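Local coordinates for protein MlnE (Bacillus amyloliquefaciens subsp. plantarum, PDB 5D2E) that is the N-terminal B-type ketoreductase part of a macrolactin polyketide synthase, which binds NADP and probably reduces the beta-keto group of carrier-bound polyketide intermediates, at residues Ala171-Glu181 / Phe205-Phe216. Sequence-based numbering, arbitrary orientation.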
loop_
_atom_site.group_PDB
_atom_site.type_symbol
_atom_site.label_atom_id
_atom_site.label_comp_id
_atom_site.label_asym_id
_atom_site.label_seq_id
_atom_site.Cartn_x
_atom_site.Cartn_y
_atom_site.Cartn_z
ATOM N N ALA A 171 -6.412 8.434 -22.022
ATOM C CA ALA A 171 -5.109 8.989 -21.581
ATOM C C ALA A 171 -4.247 7.839 -21.177
ATOM O O ALA A 171 -4.743 6.805 -20.646
ATOM C CB ALA A 171 -5.280 9.930 -20.425
ATOM N N GLU A 172 -2.948 8.004 -21.433
ATOM C CA GLU A 172 -1.940 7.105 -20.880
ATOM C C GLU A 172 -1.156 7.919 -19.896
ATOM O O GLU A 172 -0.499 8.898 -20.286
ATOM C CB GLU A 172 -1.000 6.556 -21.960
ATOM C CG GLU A 172 -1.591 6.454 -23.389
ATOM C CD GLU A 172 -2.716 5.446 -23.573
ATOM O OE1 GLU A 172 -2.712 4.424 -22.871
ATOM O OE2 GLU A 172 -3.603 5.670 -24.438
ATOM N N ILE A 173 -1.201 7.519 -18.639
ATOM C CA ILE A 173 -0.618 8.301 -17.547
ATOM C C ILE A 173 0.625 7.554 -17.030
ATOM O O ILE A 173 0.508 6.380 -16.677
ATOM C CB ILE A 173 -1.581 8.475 -16.398
ATOM C CG1 ILE A 173 -2.848 9.245 -16.839
ATOM C CG2 ILE A 173 -0.858 9.183 -15.242
ATOM C CD1 ILE A 173 -4.026 8.347 -17.212
ATOM N N LEU A 174 1.778 8.208 -16.996
ATOM C CA LEU A 174 2.994 7.622 -16.519
ATOM C C LEU A 174 3.398 8.410 -15.339
ATOM O O LEU A 174 3.708 9.602 -15.444
ATOM C CB LEU A 174 4.105 7.582 -17.609
ATOM C CG LEU A 174 5.474 7.069 -17.125
ATOM C CD1 LEU A 174 5.440 5.615 -16.625
ATOM C CD2 LEU A 174 6.483 7.208 -18.269
ATOM N N TYR A 175 3.369 7.753 -14.175
ATOM C CA TYR A 175 3.750 8.291 -12.914
ATOM C C TYR A 175 5.173 7.838 -12.620
ATOM O O TYR A 175 5.450 6.665 -12.653
ATOM C CB TYR A 175 2.785 7.801 -11.852
ATOM C CG TYR A 175 3.292 7.908 -10.458
ATOM C CD1 TYR A 175 3.375 9.121 -9.789
ATOM C CD2 TYR A 175 3.755 6.762 -9.796
ATOM C CE1 TYR A 175 3.925 9.180 -8.502
ATOM C CE2 TYR A 175 4.290 6.832 -8.517
ATOM C CZ TYR A 175 4.367 8.021 -7.881
ATOM O OH TYR A 175 4.870 7.972 -6.577
ATOM N N LEU A 176 6.058 8.805 -12.313
ATOM C CA LEU A 176 7.462 8.600 -12.011
ATOM C C LEU A 176 7.822 9.098 -10.640
ATOM O O LEU A 176 7.341 10.113 -10.200
ATOM C CB LEU A 176 8.370 9.360 -12.999
ATOM C CG LEU A 176 8.004 9.258 -14.472
ATOM C CD1 LEU A 176 8.822 10.158 -15.394
ATOM C CD2 LEU A 176 8.147 7.825 -14.874
ATOM N N TYR A 177 8.695 8.347 -9.975
ATOM C CA TYR A 177 9.287 8.770 -8.743
ATOM C C TYR A 177 10.746 8.313 -8.681
ATOM O O TYR A 177 11.112 7.317 -9.290
ATOM C CB TYR A 177 8.574 8.245 -7.513
ATOM C CG TYR A 177 8.580 6.777 -7.271
ATOM C CD1 TYR A 177 7.663 5.948 -7.917
ATOM C CD2 TYR A 177 9.511 6.188 -6.385
ATOM C CE1 TYR A 177 7.633 4.587 -7.672
ATOM C CE2 TYR A 177 9.475 4.827 -6.130
ATOM C CZ TYR A 177 8.548 4.036 -6.793
ATOM O OH TYR A 177 8.516 2.692 -6.580
ATOM N N GLU A 178 11.521 9.037 -7.883
ATOM C CA GLU A 178 12.921 8.763 -7.717
ATOM C C GLU A 178 13.158 7.970 -6.448
ATOM O O GLU A 178 12.479 8.138 -5.433
ATOM C CB GLU A 178 13.738 10.020 -7.592
ATOM C CG GLU A 178 13.750 10.886 -8.835
ATOM C CD GLU A 178 14.591 12.137 -8.619
ATOM O OE1 GLU A 178 15.014 12.435 -7.473
ATOM O OE2 GLU A 178 14.871 12.759 -9.608
ATOM N N ASN A 179 14.161 7.119 -6.540
ATOM C CA ASN A 179 14.666 6.369 -5.399
ATOM C C ASN A 179 16.178 6.186 -5.624
ATOM O O ASN A 179 16.698 6.611 -6.661
ATOM C CB ASN A 179 13.916 5.035 -5.213
ATOM C CG ASN A 179 14.156 4.392 -3.796
ATOM O OD1 ASN A 179 14.565 5.046 -2.842
ATOM N ND2 ASN A 179 13.851 3.135 -3.685
ATOM N N ALA A 180 16.842 5.587 -4.640
ATOM C CA ALA A 180 18.286 5.289 -4.760
ATOM C C ALA A 180 18.611 3.994 -4.010
ATOM O O ALA A 180 17.933 3.625 -3.016
ATOM C CB ALA A 180 19.097 6.427 -4.181
ATOM N N GLU A 181 19.687 3.372 -4.461
ATOM C CA GLU A 181 20.258 2.209 -3.799
ATOM C C GLU A 181 20.432 2.522 -2.332
ATOM O O GLU A 181 20.875 3.568 -2.000
ATOM C CB GLU A 181 21.585 1.843 -4.469
ATOM C CG GLU A 181 22.262 0.646 -3.849
ATOM C CD GLU A 181 23.504 0.261 -4.646
ATOM O OE1 GLU A 181 23.886 0.987 -5.588
ATOM O OE2 GLU A 181 24.065 -0.818 -4.346
ATOM N N PHE A 205 -8.315 5.267 -18.966
ATOM C CA PHE A 205 -7.059 5.755 -18.397
ATOM C C PHE A 205 -6.103 4.584 -18.176
ATOM O O PHE A 205 -6.242 3.811 -17.220
ATOM C CB PHE A 205 -7.285 6.467 -17.074
ATOM C CG PHE A 205 -7.956 7.805 -17.159
ATOM C CD1 PHE A 205 -8.250 8.440 -18.383
ATOM C CD2 PHE A 205 -8.314 8.449 -15.990
ATOM C CE1 PHE A 205 -8.852 9.707 -18.380
ATOM C CE2 PHE A 205 -8.919 9.679 -16.000
ATOM C CZ PHE A 205 -9.173 10.320 -17.204
ATOM N N THR A 206 -5.122 4.444 -19.042
ATOM C CA THR A 206 -4.129 3.425 -18.845
ATOM C C THR A 206 -3.026 4.029 -17.986
ATOM O O THR A 206 -2.383 5.056 -18.364
ATOM C CB THR A 206 -3.539 2.985 -20.182
ATOM O OG1 THR A 206 -4.588 2.559 -21.019
ATOM C CG2 THR A 206 -2.508 1.857 -19.992
ATOM N N CYS A 207 -2.755 3.393 -16.859
ATOM C CA CYS A 207 -1.926 3.984 -15.831
ATOM C C CYS A 207 -0.693 3.148 -15.593
ATOM O O CYS A 207 -0.776 1.938 -15.365
ATOM C CB CYS A 207 -2.696 4.121 -14.541
ATOM S SG CYS A 207 -4.090 5.232 -14.547
ATOM N N LYS A 208 0.467 3.783 -15.638
ATOM C CA LYS A 208 1.734 3.091 -15.407
ATOM C C LYS A 208 2.527 3.786 -14.362
ATOM O O LYS A 208 2.406 4.999 -14.220
ATOM C CB LYS A 208 2.518 3.031 -16.707
ATOM C CG LYS A 208 1.672 2.415 -17.805
ATOM C CD LYS A 208 2.424 1.864 -19.005
ATOM C CE LYS A 208 2.620 2.877 -20.117
ATOM N NZ LYS A 208 3.344 2.218 -21.244
ATOM N N ALA A 209 3.384 3.035 -13.643
ATOM C CA ALA A 209 4.209 3.602 -12.566
ATOM C C ALA A 209 5.648 3.149 -12.750
ATOM O O ALA A 209 5.885 2.020 -13.166
ATOM C CB ALA A 209 3.707 3.211 -11.198
ATOM N N ALA A 210 6.605 4.047 -12.553
ATOM C CA ALA A 210 8.007 3.701 -12.814
ATOM C C ALA A 210 8.891 4.360 -11.715
ATOM O O ALA A 210 8.788 5.554 -11.462
ATOM C CB ALA A 210 8.439 4.109 -14.188
ATOM N N GLU A 211 9.695 3.529 -11.063
ATOM C CA GLU A 211 10.652 3.942 -10.096
ATOM C C GLU A 211 11.960 4.201 -10.854
ATOM O O GLU A 211 12.393 3.410 -11.753
ATOM C CB GLU A 211 10.868 2.846 -9.047
ATOM C CG GLU A 211 11.956 3.171 -8.048
ATOM C CD GLU A 211 12.107 2.136 -6.931
ATOM O OE1 GLU A 211 11.104 1.605 -6.560
ATOM O OE2 GLU A 211 13.183 1.929 -6.376
ATOM N N LEU A 212 12.513 5.352 -10.590
ATOM C CA LEU A 212 13.788 5.748 -11.200
ATOM C C LEU A 212 14.857 5.623 -10.116
ATOM O O LEU A 212 15.075 6.561 -9.319
ATOM C CB LEU A 212 13.706 7.172 -11.779
ATOM C CG LEU A 212 12.538 7.446 -12.735
ATOM C CD1 LEU A 212 12.367 8.923 -12.984
ATOM C CD2 LEU A 212 12.711 6.701 -14.029
ATOM N N LYS A 213 15.511 4.467 -10.067
ATOM C CA LYS A 213 16.468 4.209 -8.988
ATOM C C LYS A 213 17.912 4.459 -9.424
ATOM O O LYS A 213 18.452 3.724 -10.245
ATOM C CB LYS A 213 16.348 2.789 -8.450
ATOM C CG LYS A 213 17.231 2.576 -7.229
ATOM C CD LYS A 213 16.923 1.402 -6.357
ATOM C CE LYS A 213 16.935 0.101 -7.063
ATOM N NZ LYS A 213 16.432 -0.924 -6.037
ATOM N N SER A 214 18.499 5.501 -8.878
ATOM C CA SER A 214 19.929 5.730 -8.994
ATOM C C SER A 214 20.699 4.693 -8.178
ATOM O O SER A 214 20.385 4.450 -7.043
ATOM C CB SER A 214 20.252 7.081 -8.409
ATOM O OG SER A 214 19.737 7.995 -9.339
ATOM N N MET A 215 21.756 4.169 -8.743
ATOM C CA MET A 215 22.639 3.271 -8.020
ATOM C C MET A 215 23.950 4.007 -7.642
ATOM O O MET A 215 24.304 5.023 -8.278
ATOM C CB MET A 215 22.940 2.087 -8.923
ATOM C CG MET A 215 21.712 1.275 -9.349
ATOM S SD MET A 215 20.723 0.674 -8.016
ATOM C CE MET A 215 21.638 -0.818 -7.543
ATOM N N PHE A 216 24.721 3.491 -6.709
ATOM C CA PHE A 216 26.005 4.139 -6.377
ATOM C C PHE A 216 26.885 4.069 -7.631
ATOM O O PHE A 216 26.922 3.068 -8.354
ATOM C CB PHE A 216 26.713 3.454 -5.212
ATOM C CG PHE A 216 25.949 3.475 -3.930
ATOM C CD1 PHE A 216 25.390 4.659 -3.420
ATOM C CD2 PHE A 216 25.778 2.293 -3.194
ATOM C CE1 PHE A 216 24.653 4.642 -2.234
ATOM C CE2 PHE A 216 25.087 2.294 -1.998
ATOM C CZ PHE A 216 24.520 3.465 -1.519
HETATM O O HOH W 1 -6.032 4.518 -22.318
#
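Y177 and E211 are neighbours in register on the parallel strands 171-180 and 205-214, their side chains crossing at a slant, ring and carboxylate planes 44° apart. With chi1 at 65°, Y177 CG is held between its own backbone N and carbonyl carbon, and the ring swings over its neighbour: E211 CA sits 4.0 Å from the ring centroid, over one face, in a CH-pi contact. E211 reaches out in an extended chain and gives one carboxylate oxygen to each partner. E211 OE1 takes a weak hydrogen bond from Y177 OH (2.8 Å), while E211 OE2 is met from above the carboxylate plane by N179 ND2 (3.0 Å), which also binds the E183 carbonyl. The buried middle is tight: on the other face A210 CB touches L176 CD2 at 3.8 Å, and L212 CD1 lies against L176 CB. Parallel-sheet backbone bonds run from T206 N-A171 O to E181 N-S214 O. Past the strand ends the contact is looser and partly solvent-exposed; there E181 OE1 accepts a hydrogen bond from F216 N (2.9 Å), and E181 CB lies over the F216 ring. The pair lies in what is probably the structural, non-catalytic Rossmann-like subdomain, away from the NADP site. Helix 186-201 connects the strands and packs on the Y175 and Y177 face, with strand 127-133 beside 171-180 and strand 242-245 beside 205-214.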